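Local atomic coordinates of Non-reducing end alpha-L-arabinofuranosidase BoGH43B (Bacteroides ovatus, PDB entry 5JOZ), a protein that removes terminal non-reducing alpha-L-arabinofuranosyl residues from xyloglucan side chains, turning 'S' units into 'X' units during xyloglucan breakdown. Residues G38-H43 with I53-S58; E34-L39 with E61-M66. All coordinates share one frame; numbering follows the deposited sequence.

Contact 1 of 2, residues G38-H43 with I53-S58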
ATOM      1  N   GLY A  38       8.433  -3.769   2.344  1.00 24.26           N
ATOM      2  CA  GLY A  38       7.766  -3.550   1.062  1.00 24.16           C
ATOM      3  C   GLY A  38       6.951  -4.756   0.683  1.00 21.62           C
ATOM      4  O   GLY A  38       7.252  -5.871   1.126  1.00 22.33           O
ATOM      5  N   LEU A  39       5.919  -4.518  -0.133  1.00 20.54           N
ATOM      6  CA  LEU A  39       5.071  -5.564  -0.709  1.00 20.04           C
ATOM      7  C   LEU A  39       4.482  -6.520   0.321  1.00 19.88           C
ATOM      8  O   LEU A  39       4.901  -7.676   0.411  1.00 21.49           O
ATOM      9  CB  LEU A  39       5.873  -6.339  -1.771  1.00 20.67           C
ATOM     10  CG  LEU A  39       6.643  -5.463  -2.767  1.00 21.29           C
ATOM     11  CD1 LEU A  39       7.326  -6.304  -3.851  1.00 21.97           C
ATOM     12  CD2 LEU A  39       5.713  -4.420  -3.363  1.00 21.41           C
ATOM     13  N   PRO A  40       3.503  -6.045   1.111  1.00 21.83           N
ATOM     14  CA  PRO A  40       2.878  -6.934   2.075  1.00 20.49           C
ATOM     15  C   PRO A  40       2.175  -8.109   1.407  1.00 21.65           C
ATOM     16  O   PRO A  40       1.607  -7.960   0.320  1.00 19.65           O
ATOM     17  CB  PRO A  40       1.880  -6.021   2.792  1.00 20.93           C
ATOM     18  CG  PRO A  40       1.591  -4.950   1.821  1.00 21.91           C
ATOM     19  CD  PRO A  40       2.915  -4.698   1.176  1.00 21.67           C
ATOM     20  N   VAL A  41       2.243  -9.264   2.059  1.00 24.05           N
ATOM     21  CA  VAL A  41       1.601 -10.491   1.609  1.00 24.58           C
ATOM     22  C   VAL A  41       0.415 -10.764   2.520  1.00 26.28           C
ATOM     23  O   VAL A  41       0.605 -11.068   3.694  1.00 26.87           O
ATOM     24  CB  VAL A  41       2.544 -11.705   1.726  1.00 23.64           C
ATOM     25  CG1 VAL A  41       1.825 -12.983   1.304  1.00 24.53           C
ATOM     26  CG2 VAL A  41       3.805 -11.495   0.909  1.00 23.25           C
ATOM     27  N   TYR A  42      -0.796 -10.686   1.967  1.00 26.39           N
ATOM     28  CA  TYR A  42      -2.024 -11.036   2.682  1.00 23.51           C
ATOM     29  C   TYR A  42      -2.460 -12.470   2.324  1.00 24.07           C
ATOM     30  O   TYR A  42      -2.184 -12.945   1.233  1.00 22.49           O
ATOM     31  CB  TYR A  42      -3.141 -10.048   2.329  1.00 22.99           C
ATOM     32  CG  TYR A  42      -2.817  -8.590   2.608  1.00 21.89           C
ATOM     33  CD1 TYR A  42      -3.076  -8.010   3.866  1.00 20.85           C
ATOM     34  CD2 TYR A  42      -2.264  -7.785   1.618  1.00 21.68           C
ATOM     35  CE1 TYR A  42      -2.793  -6.669   4.109  1.00 20.90           C
ATOM     36  CE2 TYR A  42      -1.969  -6.446   1.851  1.00 22.27           C
ATOM     37  CZ  TYR A  42      -2.235  -5.887   3.096  1.00 23.70           C
ATOM     38  OH  TYR A  42      -1.920  -4.553   3.309  1.00 23.59           O
ATOM     39  N   HIS A  43      -3.156 -13.128   3.252  1.00 22.89           N
ATOM     40  CA  HIS A  43      -3.598 -14.510   3.111  1.00 23.58           C
ATOM     41  C   HIS A  43      -5.112 -14.570   3.322  1.00 24.24           C
ATOM     42  O   HIS A  43      -5.626 -13.923   4.218  1.00 25.03           O
ATOM     43  CB  HIS A  43      -2.867 -15.372   4.137  1.00 25.38           C
ATOM     44  CG  HIS A  43      -3.287 -16.809   4.159  1.00 28.80           C
ATOM     45  ND1 HIS A  43      -3.213 -17.580   5.297  1.00 30.06           N
ATOM     46  CD2 HIS A  43      -3.768 -17.619   3.188  1.00 32.51           C
ATOM     47  CE1 HIS A  43      -3.645 -18.797   5.033  1.00 29.36           C
ATOM     48  NE2 HIS A  43      -3.983 -18.850   3.759  1.00 35.96           N
ATOM     49  N   ILE A  53       0.411 -11.595   6.648  1.00 23.69           N
ATOM     50  CA  ILE A  53       1.318 -12.663   7.129  1.00 24.65           C
ATOM     51  C   ILE A  53       2.817 -12.388   6.964  1.00 25.61           C
ATOM     52  O   ILE A  53       3.642 -13.069   7.574  1.00 25.61           O
ATOM     53  CB  ILE A  53       0.996 -14.041   6.486  1.00 27.50           C
ATOM     54  CG1 ILE A  53       1.142 -14.014   4.956  1.00 26.97           C
ATOM     55  CG2 ILE A  53      -0.407 -14.508   6.877  1.00 26.10           C
ATOM     56  CD1 ILE A  53       1.363 -15.396   4.380  1.00 29.36           C
ATOM     57  N   GLY A  54       3.175 -11.412   6.137  1.00 23.58           N
ATOM     58  CA  GLY A  54       4.576 -11.083   5.925  1.00 23.26           C
ATOM     59  C   GLY A  54       4.696  -9.996   4.888  1.00 24.77           C
ATOM     60  O   GLY A  54       3.696  -9.378   4.503  1.00 23.99           O
ATOM     61  N   HIS A  55       5.924  -9.754   4.451  1.00 22.40           N
ATOM     62  CA  HIS A  55       6.204  -8.834   3.359  1.00 23.50           C
ATOM     63  C   HIS A  55       7.222  -9.500   2.446  1.00 24.13           C
ATOM     64  O   HIS A  55       8.123 -10.193   2.921  1.00 30.65           O
ATOM     65  CB  HIS A  55       6.743  -7.511   3.914  1.00 23.83           C
ATOM     66  CG  HIS A  55       5.793  -6.818   4.842  1.00 26.12           C
ATOM     67  ND1 HIS A  55       5.584  -7.240   6.136  1.00 28.54           N
ATOM     68  CD2 HIS A  55       4.987  -5.746   4.661  1.00 25.13           C
ATOM     69  CE1 HIS A  55       4.675  -6.467   6.706  1.00 25.79           C
ATOM     70  NE2 HIS A  55       4.305  -5.548   5.836  1.00 25.08           N
ATOM     71  N   ALA A  56       7.082  -9.309   1.141  1.00 24.68           N
ATOM     72  CA  ALA A  56       8.032  -9.887   0.193  1.00 24.96           C
ATOM     73  C   ALA A  56       9.416  -9.292   0.402  1.00 27.16           C
ATOM     74  O   ALA A  56      10.415  -9.990   0.268  1.00 29.32           O
ATOM     75  CB  ALA A  56       7.586  -9.669  -1.235  1.00 25.43           C
ATOM     76  N   LEU A  57       9.458  -8.005   0.747  1.00 27.87           N
ATOM     77  CA  LEU A  57      10.706  -7.270   0.896  1.00 27.77           C
ATOM     78  C   LEU A  57      10.881  -6.780   2.352  1.00 29.54           C
ATOM     79  O   LEU A  57      10.738  -5.585   2.665  1.00 31.74           O
ATOM     80  CB  LEU A  57      10.753  -6.130  -0.139  1.00 28.20           C
ATOM     81  CG  LEU A  57      10.296  -6.437  -1.584  1.00 27.23           C
ATOM     82  CD1 LEU A  57      10.403  -5.178  -2.419  1.00 28.09           C
ATOM     83  CD2 LEU A  57      11.087  -7.578  -2.242  1.00 29.37           C
ATOM     84  N   SER A  58      11.210  -7.740   3.218  1.00 29.91           N
ATOM     85  CA  SER A  58      11.405  -7.528   4.663  1.00 32.03           C
ATOM     86  C   SER A  58      12.851  -7.191   5.089  1.00 33.49           C
ATOM     87  O   SER A  58      13.112  -7.062   6.293  1.00 28.67           O
ATOM     88  CB  SER A  58      10.953  -8.778   5.443  1.00 32.16           C
ATOM     89  OG  SER A  58       9.601  -9.128   5.172  1.00 36.50           O
TER
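Five backbone hydrogen bonds tie 38-43 to 53-58, four nearly straight, Leu57 N to Gly38 O somewhat bent. Gly38 and Leu57 exchange a pair, Gly38 N giving to Leu57 O at 3.0 Å, and Ala56 N reaches Leu39 O at 2.8 Å. Farther along, Val41 N donates to Gly54 O (2.8 Å, 178°), whereas Ile53 N meets Val41 O almost along its C=O axis. Ile53 and Gly54 thus both face Val41, a classic beta bulge in the antiparallel hairpin of strands 40-44 and 51-55, which forms the outer half of a four-stranded sheet, one blade of the five-bladed GH43 propeller. Apolar contacts follow the same order. Leu39 and Leu57 lie side by side, CD1 of Leu39 3.6 Å from CD1 of Leu57, while the side chains of Val41 and Ile53 cross obliquely, their CG1 atoms 3.9 Å apart. The His55 ring, with CG beside its own backbone N (chi1 -60°), crosses Pro40 obliquely, its CD2 3.6 Å from Pro40 CB, and also touches Pro37. An alanine at His55 would remove this imidazole and probably loosen the packing around both prolines. Ser58 OG turns back to His55 O at 2.9 Å.

Contact 2 of 2, residues E34-L39 with E61-M66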
ATOM      1  N   GLU A  34       7.752   4.117  -1.094  1.00 23.80           N
ATOM      2  CA  GLU A  34       8.888   4.381  -0.191  1.00 25.04           C
ATOM      3  C   GLU A  34       8.813   3.647   1.159  1.00 25.81           C
ATOM      4  O   GLU A  34       9.720   3.820   1.984  1.00 23.50           O
ATOM      5  CB  GLU A  34       9.064   5.894   0.065  1.00 21.37           C
ATOM      6  CG  GLU A  34       8.122   6.504   1.107  1.00 23.17           C
ATOM      7  CD  GLU A  34       6.806   7.009   0.544  1.00 28.03           C
ATOM      8  OE1 GLU A  34       6.397   6.554  -0.561  1.00 26.81           O
ATOM      9  OE2 GLU A  34       6.182   7.878   1.208  1.00 24.74           O
ATOM     10  N   TYR A  35       7.749   2.867   1.401  1.00 23.78           N
ATOM     11  CA  TYR A  35       7.518   2.280   2.731  1.00 23.51           C
ATOM     12  C   TYR A  35       8.152   0.915   2.919  1.00 23.37           C
ATOM     13  O   TYR A  35       8.147   0.100   1.991  1.00 26.89           O
ATOM     14  CB  TYR A  35       6.026   2.219   3.036  1.00 23.07           C
ATOM     15  CG  TYR A  35       5.427   3.592   3.229  1.00 22.16           C
ATOM     16  CD1 TYR A  35       5.700   4.344   4.377  1.00 21.69           C
ATOM     17  CD2 TYR A  35       4.589   4.144   2.269  1.00 22.44           C
ATOM     18  CE1 TYR A  35       5.151   5.610   4.561  1.00 22.85           C
ATOM     19  CE2 TYR A  35       4.024   5.400   2.448  1.00 26.00           C
ATOM     20  CZ  TYR A  35       4.317   6.136   3.590  1.00 24.89           C
ATOM     21  OH  TYR A  35       3.764   7.387   3.737  1.00 23.86           O
ATOM     22  N   PHE A  36       8.692   0.679   4.126  1.00 22.24           N
ATOM     23  CA  PHE A  36       9.406  -0.560   4.479  1.00 21.39           C
ATOM     24  C   PHE A  36       8.761  -1.176   5.715  1.00 20.58           C
ATOM     25  O   PHE A  36       8.380  -0.443   6.619  1.00 25.43           O
ATOM     26  CB  PHE A  36      10.879  -0.260   4.779  1.00 24.31           C
ATOM     27  CG  PHE A  36      11.716  -1.483   5.051  1.00 24.30           C
ATOM     28  CD1 PHE A  36      12.341  -2.157   4.011  1.00 26.30           C
ATOM     29  CD2 PHE A  36      11.898  -1.952   6.348  1.00 28.56           C
ATOM     30  CE1 PHE A  36      13.116  -3.281   4.264  1.00 28.12           C
ATOM     31  CE2 PHE A  36      12.679  -3.074   6.609  1.00 28.52           C
ATOM     32  CZ  PHE A  36      13.290  -3.739   5.565  1.00 27.82           C
ATOM     33  N   PRO A  37       8.611  -2.492   5.788  1.00 21.80           N
ATOM     34  CA  PRO A  37       8.876  -3.441   4.712  1.00 21.31           C
ATOM     35  C   PRO A  37       7.948  -3.289   3.478  1.00 21.55           C
ATOM     36  O   PRO A  37       6.858  -2.702   3.549  1.00 19.99           O
ATOM     37  CB  PRO A  37       8.718  -4.794   5.402  1.00 23.89           C
ATOM     38  CG  PRO A  37       7.843  -4.550   6.582  1.00 25.23           C
ATOM     39  CD  PRO A  37       8.129  -3.148   7.016  1.00 26.81           C
ATOM     40  N   GLY A  38       8.433  -3.769   2.344  1.00 24.26           N
ATOM     41  CA  GLY A  38       7.766  -3.550   1.062  1.00 24.16           C
ATOM     42  C   GLY A  38       6.951  -4.756   0.683  1.00 21.62           C
ATOM     43  O   GLY A  38       7.252  -5.871   1.126  1.00 22.33           O
ATOM     44  N   LEU A  39       5.919  -4.518  -0.133  1.00 20.54           N
ATOM     45  CA  LEU A  39       5.071  -5.564  -0.709  1.00 20.04           C
ATOM     46  C   LEU A  39       4.482  -6.520   0.321  1.00 19.88           C
ATOM     47  O   LEU A  39       4.901  -7.676   0.411  1.00 21.49           O
ATOM     48  CB  LEU A  39       5.873  -6.339  -1.771  1.00 20.67           C
ATOM     49  CG  LEU A  39       6.643  -5.463  -2.767  1.00 21.29           C
ATOM     50  CD1 LEU A  39       7.326  -6.304  -3.851  1.00 21.97           C
ATOM     51  CD2 LEU A  39       5.713  -4.420  -3.363  1.00 21.41           C
ATOM     52  N   GLU A  61      18.478  -5.488   1.813  1.00 34.93           N
ATOM     53  CA  GLU A  61      19.118  -5.942   0.561  1.00 46.26           C
ATOM     54  C   GLU A  61      18.112  -6.249  -0.558  1.00 39.97           C
ATOM     55  O   GLU A  61      18.454  -6.107  -1.727  1.00 42.74           O
ATOM     56  CB  GLU A  61      20.102  -7.104   0.785  1.00 50.54           C
ATOM     57  CG  GLU A  61      19.524  -8.380   1.385  1.00 61.36           C
ATOM     58  CD  GLU A  61      19.857  -8.587   2.859  1.00 68.35           C
ATOM     59  OE1 GLU A  61      19.829  -7.602   3.642  1.00 61.48           O
ATOM     60  OE2 GLU A  61      20.129  -9.757   3.229  1.00 67.64           O
ATOM     61  N   ASN A  62      16.882  -6.643  -0.206  1.00 42.64           N
ATOM     62  CA  ASN A  62      15.796  -6.799  -1.203  1.00 38.39           C
ATOM     63  C   ASN A  62      14.797  -5.621  -1.307  1.00 35.20           C
ATOM     64  O   ASN A  62      13.896  -5.679  -2.135  1.00 38.32           O
ATOM     65  CB  ASN A  62      15.079  -8.171  -1.101  1.00 32.42           C
ATOM     66  CG  ASN A  62      14.367  -8.406   0.223  1.00 33.07           C
ATOM     67  OD1 ASN A  62      14.060  -7.481   0.967  1.00 31.87           O
ATOM     68  ND2 ASN A  62      14.100  -9.676   0.520  1.00 33.64           N
ATOM     69  N   ASN A  63      14.953  -4.573  -0.491  1.00 32.48           N
ATOM     70  CA  ASN A  63      14.250  -3.295  -0.727  1.00 35.83           C
ATOM     71  C   ASN A  63      15.211  -2.116  -0.507  1.00 36.12           C
ATOM     72  O   ASN A  63      15.136  -1.427   0.514  1.00 38.01           O
ATOM     73  CB  ASN A  63      12.978  -3.164   0.156  1.00 38.18           C
ATOM     74  CG  ASN A  63      11.904  -2.217  -0.435  1.00 35.77           C
ATOM     75  OD1 ASN A  63      12.067  -1.630  -1.509  1.00 37.94           O
ATOM     76  ND2 ASN A  63      10.793  -2.072   0.282  1.00 31.46           N
ATOM     77  N   PRO A  64      16.131  -1.886  -1.465  1.00 37.02           N
ATOM     78  CA  PRO A  64      16.974  -0.677  -1.415  1.00 36.92           C
ATOM     79  C   PRO A  64      16.156   0.578  -1.715  1.00 32.98           C
ATOM     80  O   PRO A  64      15.651   0.725  -2.829  1.00 33.68           O
ATOM     81  CB  PRO A  64      18.026  -0.925  -2.511  1.00 36.76           C
ATOM     82  CG  PRO A  64      17.415  -1.927  -3.429  1.00 38.48           C
ATOM     83  CD  PRO A  64      16.484  -2.766  -2.597  1.00 37.48           C
ATOM     84  N   LEU A  65      16.015   1.457  -0.723  1.00 30.65           N
ATOM     85  CA  LEU A  65      15.109   2.608  -0.825  1.00 30.50           C
ATOM     86  C   LEU A  65      15.721   3.987  -0.626  1.00 34.89           C
ATOM     87  O   LEU A  65      15.047   4.989  -0.894  1.00 30.15           O
ATOM     88  CB  LEU A  65      13.949   2.431   0.159  1.00 30.43           C
ATOM     89  CG  LEU A  65      12.905   1.372  -0.222  1.00 29.42           C
ATOM     90  CD1 LEU A  65      11.943   1.159   0.928  1.00 30.39           C
ATOM     91  CD2 LEU A  65      12.142   1.781  -1.474  1.00 29.53           C
ATOM     92  N   MET A  66      16.978   4.061  -0.181  1.00 40.69           N
ATOM     93  CA  MET A  66      17.569   5.351   0.208  1.00 40.99           C
ATOM     94  C   MET A  66      17.682   6.285  -0.998  1.00 38.47           C
ATOM     95  O   MET A  66      18.026   5.854  -2.112  1.00 38.66           O
ATOM     96  CB  MET A  66      18.941   5.156   0.874  1.00 42.72           C
ATOM     97  CG  MET A  66      18.910   4.404   2.208  1.00 53.87           C
ATOM     98  SD  MET A  66      17.867   5.106   3.528  1.00 53.02           S
ATOM     99  CE  MET A  66      18.912   4.804   4.954  1.00 56.96           C
TER
HETATM  100  O   HOH W   1       8.498  -0.258  -0.646  1.00 21.45           O
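The loop 61-66, which runs between the first two blades of the GH43 beta-propeller, packs against 34-39, whose short strand 35-36 pairs with strand 325-326. No direct hydrogen bond joins the two segments; three side chains and one water carry the contact. Asn63 puts CG anti to its backbone N (chi1 -155°), which sends the amide across to Gly38, where ND2 stops 3.5 Å from Gly38 CA. A side chain on Gly38 would run into this nitrogen, so the missing CB is what admits the amide. At the other end of the amide, OD1 accepts from Gln75 NE2, a bond that sets which end of the amide is which. With OD1 so engaged, ND2 is left to donate a hydrogen bond to the water.

Phe36 also has CG anti to its backbone N (chi1 -176°), and its side chain and that of Asn63 slide past each other in opposite directions. Asn63 CB comes to the ring edge, near its plane, 4.0 Å from Phe36 CD1, and the ring is turned 34° from the amide. Leu65 holds CG beside its own backbone N and is extended beyond it, so that CD1 leads: this methyl lies 3.6 Å from Glu34 O and 4.2 Å from Phe36 CB. The side chains of Glu34 and Tyr35 leave the backbone on the side away from the loop, and the Glu34 carboxylate lies over one face of the Tyr35 ring, with CD displaced toward its rim. Both polar ends meet Arg392, Glu34 OE2 through a salt bridge and Tyr35 OH through a hydrogen bond. Between the segments, the water donates to Tyr35 O at 2.7 Å and accepts from Asn63 ND2 at 3.1 Å.

How the contacts relate
Contacts 1 and 2 lie with their centres about 11 Å apart and have Gly38 and Leu39 in common. Along the chain, 34-39 runs into 38-43; then follow 53-58 and, after a short gap, 61-66, so both contacts start from the same part of the chain. Leu39 marks the corner: beyond it the chain enters the propeller sheet of contact 1, whereas strand 35-36 pairs with strand 325-326 instead. The two sites touch directly, Ser58 O lying 3.4 Å from Phe36 CZ. Leu39 lies about 8 Å, side chain to side chain, from Asp16, the inferred proton acceptor, so this corner probably connects the neighbourhood of the catalytic centre with the side where strand 35-36 meets strand 325-326.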